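Local coordinates for protein ANGPTL4 C-terminal chain (PDB 6U1U) that is the C-terminal fibrinogen-like domain of a secreted protein that mediates inactivation of lipoprotein lipase and so helps regulate triglyceride clearance from the blood, at residues R2-L7 with F28-K33; R88-L93 with T210-P215. One frame throughout, in Å; residues are numbered along the deposited sequence.

How the contacts relate
Contact 1 and contact 2 lie about 14 Å apart between centres and both reach the same large antiparallel sheet. Contact 1, about 17 Å from the centre of the chain, joins the N-terminal helix to strand 28-35 by a single covalent bond, with a little apolar packing round the sulfurs and charged side chains on the helix side. Contact 2 lies deeper, about 8 Å from that centre, and pairs two strands of the sheet through a ladder of backbone hydrogen bonds, one of its faces reaching a bound palmitic acid. The contacts meet where Lys33 CD packs 3.7 Å from Leu212 CD2. Both are buried, but exposed Arg2 flanks contact 1, farther out in the domain.

Contact 1 (R2-L7 with F28-K33)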
ATOM      1  N   ARG A   2     -13.248  -2.251 -16.355  1.00 28.48           N
ATOM      2  CA  ARG A   2     -13.361  -1.775 -14.987  1.00 32.65           C
ATOM      3  C   ARG A   2     -12.025  -1.726 -14.274  1.00 31.28           C
ATOM      4  O   ARG A   2     -11.890  -1.005 -13.282  1.00 29.83           O
ATOM      5  CB  ARG A   2     -14.319  -2.676 -14.212  1.00 35.94           C
ATOM      6  CG  ARG A   2     -15.777  -2.490 -14.560  1.00 40.22           C
ATOM      7  CD  ARG A   2     -16.595  -3.602 -13.892  1.00 44.63           C
ATOM      8  NE  ARG A   2     -15.988  -4.906 -14.187  1.00 54.10           N
ATOM      9  CZ  ARG A   2     -16.167  -6.016 -13.470  1.00 56.19           C
ATOM     10  NH1 ARG A   2     -16.954  -6.007 -12.394  1.00 55.75           N
ATOM     11  NH2 ARG A   2     -15.554  -7.136 -13.832  1.00 57.27           N
ATOM     12  N   ASP A   3     -11.027  -2.467 -14.738  1.00 26.92           N
ATOM     13  CA  ASP A   3      -9.768  -2.559 -14.018  1.00 28.80           C
ATOM     14  C   ASP A   3      -8.770  -3.268 -14.932  1.00 22.45           C
ATOM     15  O   ASP A   3      -9.101  -3.660 -16.057  1.00 25.01           O
ATOM     16  CB  ASP A   3      -9.945  -3.292 -12.692  1.00 27.24           C
ATOM     17  CG  ASP A   3     -10.566  -4.671 -12.870  1.00 34.52           C
ATOM     18  OD1 ASP A   3     -10.136  -5.413 -13.774  1.00 29.92           O
ATOM     19  OD2 ASP A   3     -11.498  -5.020 -12.102  1.00 40.71           O
ATOM     20  N   CYS A   4      -7.541  -3.415 -14.440  1.00 23.74           N
ATOM     21  CA  CYS A   4      -6.480  -3.980 -15.271  1.00 23.43           C
ATOM     22  C   CYS A   4      -6.745  -5.444 -15.631  1.00 25.31           C
ATOM     23  O   CYS A   4      -6.313  -5.897 -16.696  1.00 23.53           O
ATOM     24  CB  CYS A   4      -5.126  -3.840 -14.557  1.00 23.11           C
ATOM     25  SG  CYS A   4      -4.625  -2.083 -14.371  1.00 27.04           S
ATOM     26  N   GLN A   5      -7.428  -6.202 -14.767  1.00 27.21           N
ATOM     27  CA  GLN A   5      -7.713  -7.597 -15.120  1.00 28.12           C
ATOM     28  C   GLN A   5      -8.720  -7.663 -16.264  1.00 27.75           C
ATOM     29  O   GLN A   5      -8.601  -8.512 -17.161  1.00 28.52           O
ATOM     30  CB  GLN A   5      -8.196  -8.373 -13.877  1.00 29.11           C
ATOM     31  CG  GLN A   5      -8.782  -9.778 -14.165  1.00 33.92           C
ATOM     32  CD  GLN A   5      -7.784 -10.706 -14.827  1.00 34.41           C
ATOM     33  OE1 GLN A   5      -6.584 -10.479 -14.757  1.00 29.29           O
ATOM     34  NE2 GLN A   5      -8.281 -11.789 -15.457  1.00 39.67           N
ATOM     35  N   GLU A   6      -9.694  -6.751 -16.288  1.00 28.57           N
ATOM     36  CA  GLU A   6     -10.579  -6.689 -17.445  1.00 30.29           C
ATOM     37  C   GLU A   6      -9.797  -6.368 -18.708  1.00 28.42           C
ATOM     38  O   GLU A   6     -10.074  -6.920 -19.779  1.00 31.07           O
ATOM     39  CB  GLU A   6     -11.670  -5.651 -17.232  1.00 32.27           C
ATOM     40  CG  GLU A   6     -12.898  -5.839 -18.088  1.00 40.93           C
ATOM     41  CD  GLU A   6     -14.137  -5.225 -17.429  1.00 42.43           C
ATOM     42  OE1 GLU A   6     -14.367  -5.476 -16.226  1.00 45.16           O
ATOM     43  OE2 GLU A   6     -14.871  -4.492 -18.111  1.00 44.17           O
ATOM     44  N   LEU A   7      -8.845  -5.432 -18.612  1.00 24.29           N
ATOM     45  CA  LEU A   7      -8.028  -5.107 -19.784  1.00 24.82           C
ATOM     46  C   LEU A   7      -7.241  -6.329 -20.244  1.00 25.03           C
ATOM     47  O   LEU A   7      -7.115  -6.582 -21.448  1.00 28.10           O
ATOM     48  CB  LEU A   7      -7.067  -3.979 -19.453  1.00 25.17           C
ATOM     49  CG  LEU A   7      -7.672  -2.596 -19.604  1.00 31.19           C
ATOM     50  CD1 LEU A   7      -6.749  -1.544 -18.943  1.00 27.86           C
ATOM     51  CD2 LEU A   7      -7.841  -2.311 -21.091  1.00 33.81           C
ATOM     52  N   PHE A  28     -10.442   6.921 -15.063  1.00 17.46           N
ATOM     53  CA  PHE A  28      -9.149   7.466 -14.641  1.00 19.03           C
ATOM     54  C   PHE A  28      -8.039   6.570 -15.150  1.00 20.97           C
ATOM     55  O   PHE A  28      -8.259   5.408 -15.485  1.00 20.81           O
ATOM     56  CB  PHE A  28      -9.030   7.670 -13.104  1.00 18.69           C
ATOM     57  CG  PHE A  28      -9.267   6.398 -12.252  1.00 17.91           C
ATOM     58  CD1 PHE A  28      -8.193   5.585 -11.859  1.00 19.96           C
ATOM     59  CD2 PHE A  28     -10.537   6.063 -11.823  1.00 19.22           C
ATOM     60  CE1 PHE A  28      -8.439   4.438 -11.032  1.00 19.91           C
ATOM     61  CE2 PHE A  28     -10.789   4.941 -11.024  1.00 22.18           C
ATOM     62  CZ  PHE A  28      -9.729   4.121 -10.631  1.00 20.04           C
ATOM     63  N   LEU A  29      -6.847   7.134 -15.202  1.00 16.63           N
ATOM     64  CA  LEU A  29      -5.705   6.453 -15.796  1.00 18.72           C
ATOM     65  C   LEU A  29      -4.979   5.672 -14.710  1.00 23.58           C
ATOM     66  O   LEU A  29      -4.610   6.250 -13.694  1.00 22.11           O
ATOM     67  CB  LEU A  29      -4.792   7.507 -16.432  1.00 21.40           C
ATOM     68  CG  LEU A  29      -3.759   7.092 -17.488  1.00 26.87           C
ATOM     69  CD1 LEU A  29      -4.452   6.641 -18.798  1.00 23.82           C
ATOM     70  CD2 LEU A  29      -2.798   8.254 -17.729  1.00 29.04           C
ATOM     71  N   VAL A  30      -4.734   4.367 -14.935  1.00 18.40           N
ATOM     72  CA  VAL A  30      -4.036   3.553 -13.945  1.00 17.54           C
ATOM     73  C   VAL A  30      -2.802   2.929 -14.587  1.00 20.88           C
ATOM     74  O   VAL A  30      -2.675   2.858 -15.813  1.00 20.02           O
ATOM     75  CB  VAL A  30      -4.910   2.425 -13.347  1.00 22.12           C
ATOM     76  CG1 VAL A  30      -5.975   3.015 -12.455  1.00 24.95           C
ATOM     77  CG2 VAL A  30      -5.538   1.503 -14.456  1.00 20.25           C
ATOM     78  N   ASN A  31      -1.888   2.472 -13.728  1.00 16.96           N
ATOM     79  CA  ASN A  31      -0.706   1.736 -14.170  1.00 18.36           C
ATOM     80  C   ASN A  31      -1.036   0.258 -14.089  1.00 18.79           C
ATOM     81  O   ASN A  31      -1.243  -0.251 -12.990  1.00 20.57           O
ATOM     82  CB  ASN A  31       0.482   2.014 -13.247  1.00 19.72           C
ATOM     83  CG  ASN A  31       0.911   3.465 -13.265  1.00 21.31           C
ATOM     84  OD1 ASN A  31       0.229   4.350 -12.678  1.00 20.90           O
ATOM     85  ND2 ASN A  31       2.059   3.724 -13.892  1.00 22.30           N
ATOM     86  N   CYS A  32      -1.023  -0.447 -15.222  1.00 17.87           N
ATOM     87  CA  CYS A  32      -1.341  -1.875 -15.239  1.00 19.42           C
ATOM     88  C   CYS A  32      -0.063  -2.659 -15.425  1.00 18.85           C
ATOM     89  O   CYS A  32       0.827  -2.245 -16.167  1.00 20.40           O
ATOM     90  CB  CYS A  32      -2.273  -2.274 -16.391  1.00 22.83           C
ATOM     91  SG  CYS A  32      -3.921  -1.559 -16.296  1.00 26.67           S
ATOM     92  N   LYS A  33       0.021  -3.799 -14.744  1.00 18.82           N
ATOM     93  CA  LYS A  33       1.114  -4.735 -14.945  1.00 19.71           C
ATOM     94  C   LYS A  33       0.469  -6.013 -15.443  1.00 19.96           C
ATOM     95  O   LYS A  33      -0.362  -6.607 -14.742  1.00 20.12           O
ATOM     96  CB  LYS A  33       1.912  -4.973 -13.652  1.00 23.79           C
ATOM     97  CG  LYS A  33       3.101  -5.915 -13.881  1.00 28.56           C
ATOM     98  CD  LYS A  33       3.856  -6.239 -12.606  1.00 30.20           C
ATOM     99  CE  LYS A  33       5.058  -7.158 -12.953  1.00 38.26           C
ATOM    100  NZ  LYS A  33       5.888  -7.507 -11.774  1.00 41.47           N
TER
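A disulfide between Cys4 and Cys32 is the heart of this contact, tying the first turn of helix 4-9 to strand 28-35 at the N-terminal end of the domain. The two SG atoms are 2.1 Å apart, and the torsion about the S-S bond is -78°, near the quarter turn that a disulfide prefers. On each cysteine SG stands anti to the carbonyl carbon (chi1 -66° in Cys4), and the bridge spans CA atoms 5.6 Å apart. Apolar side chains suit the sulfurs' surroundings: Val30 CG2 lies 3.7 Å from Cys4 SG, and Leu7, one helical turn on from Cys4, brings CD1 to 3.9 Å from Cys32 SG. Around them, Cys4 and Val30 both touch Thr41 of strand 38-46, while Leu7 rests on Phe18 of strand 16-20.

The helix start that carries Cys4 is itself well fixed. Asp3 is the N-cap; its OD1 accepts from Glu6 N at 2.9 Å, met nearly along the C-O axis, an acceptor suited to the amides at a helix start. Arg2 NE forms a salt bridge with Glu6 OE1, nearly straight (165°) and 2.7 Å long, in the guanidinium plane and on the syn lone pair, and Arg2 NH2 adds a weak second bond to the same oxygen. On the strand's other side, the Asn31 side chain starts away from the helix, and its ND2 donates to Pro67 O. The whole is a capped N-terminal helix cross-linked to a sheet strand by a disulfide of the fibrinogen C-terminal domain.

Contact 2 (R88-L93 with T210-P215); sequences RLAVQL and TMLIQP
Strands 88-93 and 210-215 run antiparallel, their axes 4.6 Å apart at closest approach, with hydrogen-bonded pairs Arg88-Gln214, Ala90-Leu212 and Gln92-Thr210 alternating with the non-hydrogen-bonded pairs Leu89-Ile213 and Val91-Met211. Each hydrogen-bonded pair makes two backbone bonds, among them Ala90 N to Leu212 O at 2.8 Å.

On the face of Arg88, Ala90 and Gln92, the small Ala90 has CB 3.9 Å from Leu212 CD1. Leu212 CD1 also lies 3.7 Å from Gln92 CD, the Gln92 and Leu212 side chains crossing at about a right angle. Arg88 and Gln214 run side by side and point the same way, their flat groups 85° apart. Gln214 CG is anti to the backbone N (chi1 -179°), and OE1 takes a weak bond from Arg88 NH1 at 2.9 Å, while NE2 donates to Asp37 O and Gly39 O. An alanine in place of Arg88 would probably leave Gln214 OE1 without this donor.

The other face is apolar. Met211, bent at chi3 (71°), puts CE 4.3 Å from Leu89 CD1 and 4.4 Å from Val91 CG2, and Leu89 also touches the bound palmitic acid. The chemistry thus divides by face: a mixed one, where Ala90 and Leu212 lie among Arg88, Gln92, Thr210 and Gln214, and a wholly apolar one of Leu89, Val91, Met211 and Ile213, consistent with Leu89 there meeting the fatty acid, with the backbone ladder holding both in register.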
ATOM      1  N   ARG A  88      -6.376  -9.887  -4.297  1.00 19.59           N
ATOM      2  CA  ARG A  88      -4.981 -10.208  -4.019  1.00 20.39           C
ATOM      3  C   ARG A  88      -4.175  -8.924  -3.922  1.00 21.11           C
ATOM      4  O   ARG A  88      -4.245  -8.083  -4.819  1.00 21.83           O
ATOM      5  CB  ARG A  88      -4.383 -11.086  -5.135  1.00 22.47           C
ATOM      6  CG  ARG A  88      -5.256 -12.296  -5.472  1.00 25.57           C
ATOM      7  CD  ARG A  88      -4.637 -13.195  -6.571  1.00 31.52           C
ATOM      8  NE  ARG A  88      -5.443 -14.409  -6.678  1.00 32.90           N
ATOM      9  CZ  ARG A  88      -6.533 -14.517  -7.432  1.00 37.01           C
ATOM     10  NH1 ARG A  88      -6.917 -13.508  -8.223  1.00 33.50           N
ATOM     11  NH2 ARG A  88      -7.231 -15.649  -7.423  1.00 40.01           N
ATOM     12  N   LEU A  89      -3.422  -8.776  -2.844  1.00 19.93           N
ATOM     13  CA  LEU A  89      -2.540  -7.608  -2.639  1.00 21.19           C
ATOM     14  C   LEU A  89      -1.096  -8.097  -2.729  1.00 22.23           C
ATOM     15  O   LEU A  89      -0.734  -8.861  -1.929  1.00 24.16           O
ATOM     16  CB  LEU A  89      -2.802  -6.990  -1.267  1.00 21.57           C
ATOM     17  CG  LEU A  89      -1.921  -5.811  -0.885  1.00 21.96           C
ATOM     18  CD1 LEU A  89      -1.988  -4.723  -1.920  1.00 22.09           C
ATOM     19  CD2 LEU A  89      -2.331  -5.247   0.453  1.00 26.14           C
ATOM     20  N   ALA A  90      -0.379  -7.703  -3.754  1.00 18.70           N
ATOM     21  CA  ALA A  90       1.024  -8.063  -3.911  1.00 19.76           C
ATOM     22  C   ALA A  90       1.914  -6.954  -3.355  1.00 23.16           C
ATOM     23  O   ALA A  90       1.676  -5.774  -3.618  1.00 20.04           O
ATOM     24  CB  ALA A  90       1.342  -8.298  -5.396  1.00 22.66           C
ATOM     25  N   VAL A  91       2.928  -7.333  -2.574  1.00 19.02           N
ATOM     26  CA  VAL A  91       3.827  -6.373  -1.956  1.00 21.42           C
ATOM     27  C   VAL A  91       5.223  -6.771  -2.396  1.00 22.70           C
ATOM     28  O   VAL A  91       5.637  -7.910  -2.158  1.00 23.44           O
ATOM     29  CB  VAL A  91       3.706  -6.387  -0.426  1.00 21.46           C
ATOM     30  CG1 VAL A  91       4.782  -5.480   0.197  1.00 23.54           C
ATOM     31  CG2 VAL A  91       2.293  -5.918   0.009  1.00 22.39           C
ATOM     32  N   GLN A  92       5.929  -5.869  -3.071  1.00 19.93           N
ATOM     33  CA  GLN A  92       7.241  -6.192  -3.629  1.00 21.48           C
ATOM     34  C   GLN A  92       8.269  -5.241  -3.051  1.00 24.91           C
ATOM     35  O   GLN A  92       8.074  -4.018  -3.088  1.00 23.19           O
ATOM     36  CB  GLN A  92       7.212  -6.133  -5.147  1.00 21.97           C
ATOM     37  CG  GLN A  92       6.023  -6.996  -5.632  1.00 25.84           C
ATOM     38  CD  GLN A  92       5.891  -7.220  -7.123  1.00 28.93           C
ATOM     39  OE1 GLN A  92       6.344  -6.422  -7.952  1.00 28.30           O
ATOM     40  NE2 GLN A  92       5.204  -8.313  -7.471  1.00 27.33           N
ATOM     41  N   LEU A  93       9.355  -5.808  -2.510  1.00 21.70           N
ATOM     42  CA  LEU A  93      10.355  -5.058  -1.761  1.00 20.37           C
ATOM     43  C   LEU A  93      11.733  -5.296  -2.358  1.00 23.40           C
ATOM     44  O   LEU A  93      12.031  -6.395  -2.823  1.00 25.92           O
ATOM     45  CB  LEU A  93      10.382  -5.476  -0.275  1.00 20.51           C
ATOM     46  CG  LEU A  93       9.020  -5.656   0.420  1.00 22.03           C
ATOM     47  CD1 LEU A  93       9.156  -6.299   1.819  1.00 25.21           C
ATOM     48  CD2 LEU A  93       8.300  -4.292   0.529  1.00 20.49           C
ATOM     49  N   THR A 210       6.852  -1.830  -4.474  1.00 19.76           N
ATOM     50  CA  THR A 210       5.697  -1.780  -5.362  1.00 19.65           C
ATOM     51  C   THR A 210       4.566  -2.516  -4.680  1.00 17.63           C
ATOM     52  O   THR A 210       4.786  -3.603  -4.128  1.00 20.57           O
ATOM     53  CB  THR A 210       5.958  -2.478  -6.713  1.00 20.67           C
ATOM     54  OG1 THR A 210       7.205  -2.036  -7.254  1.00 24.02           O
ATOM     55  CG2 THR A 210       4.856  -2.124  -7.711  1.00 20.63           C
ATOM     56  N   MET A 211       3.363  -1.955  -4.729  1.00 17.36           N
ATOM     57  CA  MET A 211       2.169  -2.657  -4.251  1.00 16.18           C
ATOM     58  C   MET A 211       1.175  -2.771  -5.400  1.00 17.95           C
ATOM     59  O   MET A 211       0.961  -1.791  -6.137  1.00 18.16           O
ATOM     60  CB  MET A 211       1.515  -1.906  -3.073  1.00 17.86           C
ATOM     61  CG  MET A 211       2.502  -1.641  -1.940  1.00 18.53           C
ATOM     62  SD  MET A 211       1.761  -0.616  -0.643  1.00 21.41           S
ATOM     63  CE  MET A 211       0.641  -1.849  -0.010  1.00 22.96           C
ATOM     64  N   LEU A 212       0.601  -3.962  -5.577  1.00 16.85           N
ATOM     65  CA  LEU A 212      -0.322  -4.179  -6.681  1.00 16.73           C
ATOM     66  C   LEU A 212      -1.561  -4.882  -6.158  1.00 18.31           C
ATOM     67  O   LEU A 212      -1.481  -5.638  -5.200  1.00 20.65           O
ATOM     68  CB  LEU A 212       0.311  -5.053  -7.776  1.00 17.49           C
ATOM     69  CG  LEU A 212       1.689  -4.545  -8.259  1.00 19.22           C
ATOM     70  CD1 LEU A 212       2.782  -5.274  -7.471  1.00 20.20           C
ATOM     71  CD2 LEU A 212       1.860  -4.864  -9.766  1.00 21.11           C
ATOM     72  N   ILE A 213      -2.691  -4.668  -6.837  1.00 17.44           N
ATOM     73  CA  ILE A 213      -3.939  -5.303  -6.424  1.00 18.11           C
ATOM     74  C   ILE A 213      -4.599  -5.974  -7.618  1.00 21.37           C
ATOM     75  O   ILE A 213      -4.495  -5.508  -8.758  1.00 20.04           O
ATOM     76  CB  ILE A 213      -4.871  -4.280  -5.739  1.00 19.76           C
ATOM     77  CG1 ILE A 213      -5.989  -5.002  -4.988  1.00 26.46           C
ATOM     78  CG2 ILE A 213      -5.409  -3.276  -6.722  1.00 22.53           C
ATOM     79  CD1 ILE A 213      -6.233  -4.409  -3.607  1.00 28.99           C
ATOM     80  N   GLN A 214      -5.275  -7.095  -7.346  1.00 21.53           N
ATOM     81  CA  GLN A 214      -6.026  -7.831  -8.365  1.00 19.15           C
ATOM     82  C   GLN A 214      -7.264  -8.377  -7.680  1.00 22.74           C
ATOM     83  O   GLN A 214      -7.180  -9.355  -6.930  1.00 22.58           O
ATOM     84  CB  GLN A 214      -5.206  -8.965  -8.974  1.00 21.72           C
ATOM     85  CG  GLN A 214      -5.947  -9.742 -10.056  1.00 24.19           C
ATOM     86  CD  GLN A 214      -5.115 -10.904 -10.512  1.00 30.62           C
ATOM     87  OE1 GLN A 214      -5.061 -11.924  -9.828  1.00 29.58           O
ATOM     88  NE2 GLN A 214      -4.395 -10.745 -11.637  1.00 24.76           N
ATOM     89  N   PRO A 215      -8.415  -7.742  -7.868  1.00 24.64           N
ATOM     90  CA  PRO A 215      -9.653  -8.282  -7.292  1.00 26.18           C
ATOM     91  C   PRO A 215      -9.943  -9.674  -7.823  1.00 27.86           C
ATOM     92  O   PRO A 215      -9.683  -9.979  -8.997  1.00 27.37           O
ATOM     93  CB  PRO A 215     -10.720  -7.277  -7.737  1.00 29.37           C
ATOM     94  CG  PRO A 215      -9.953  -5.994  -7.922  1.00 30.63           C
ATOM     95  CD  PRO A 215      -8.640  -6.435  -8.516  1.00 26.58           C
TER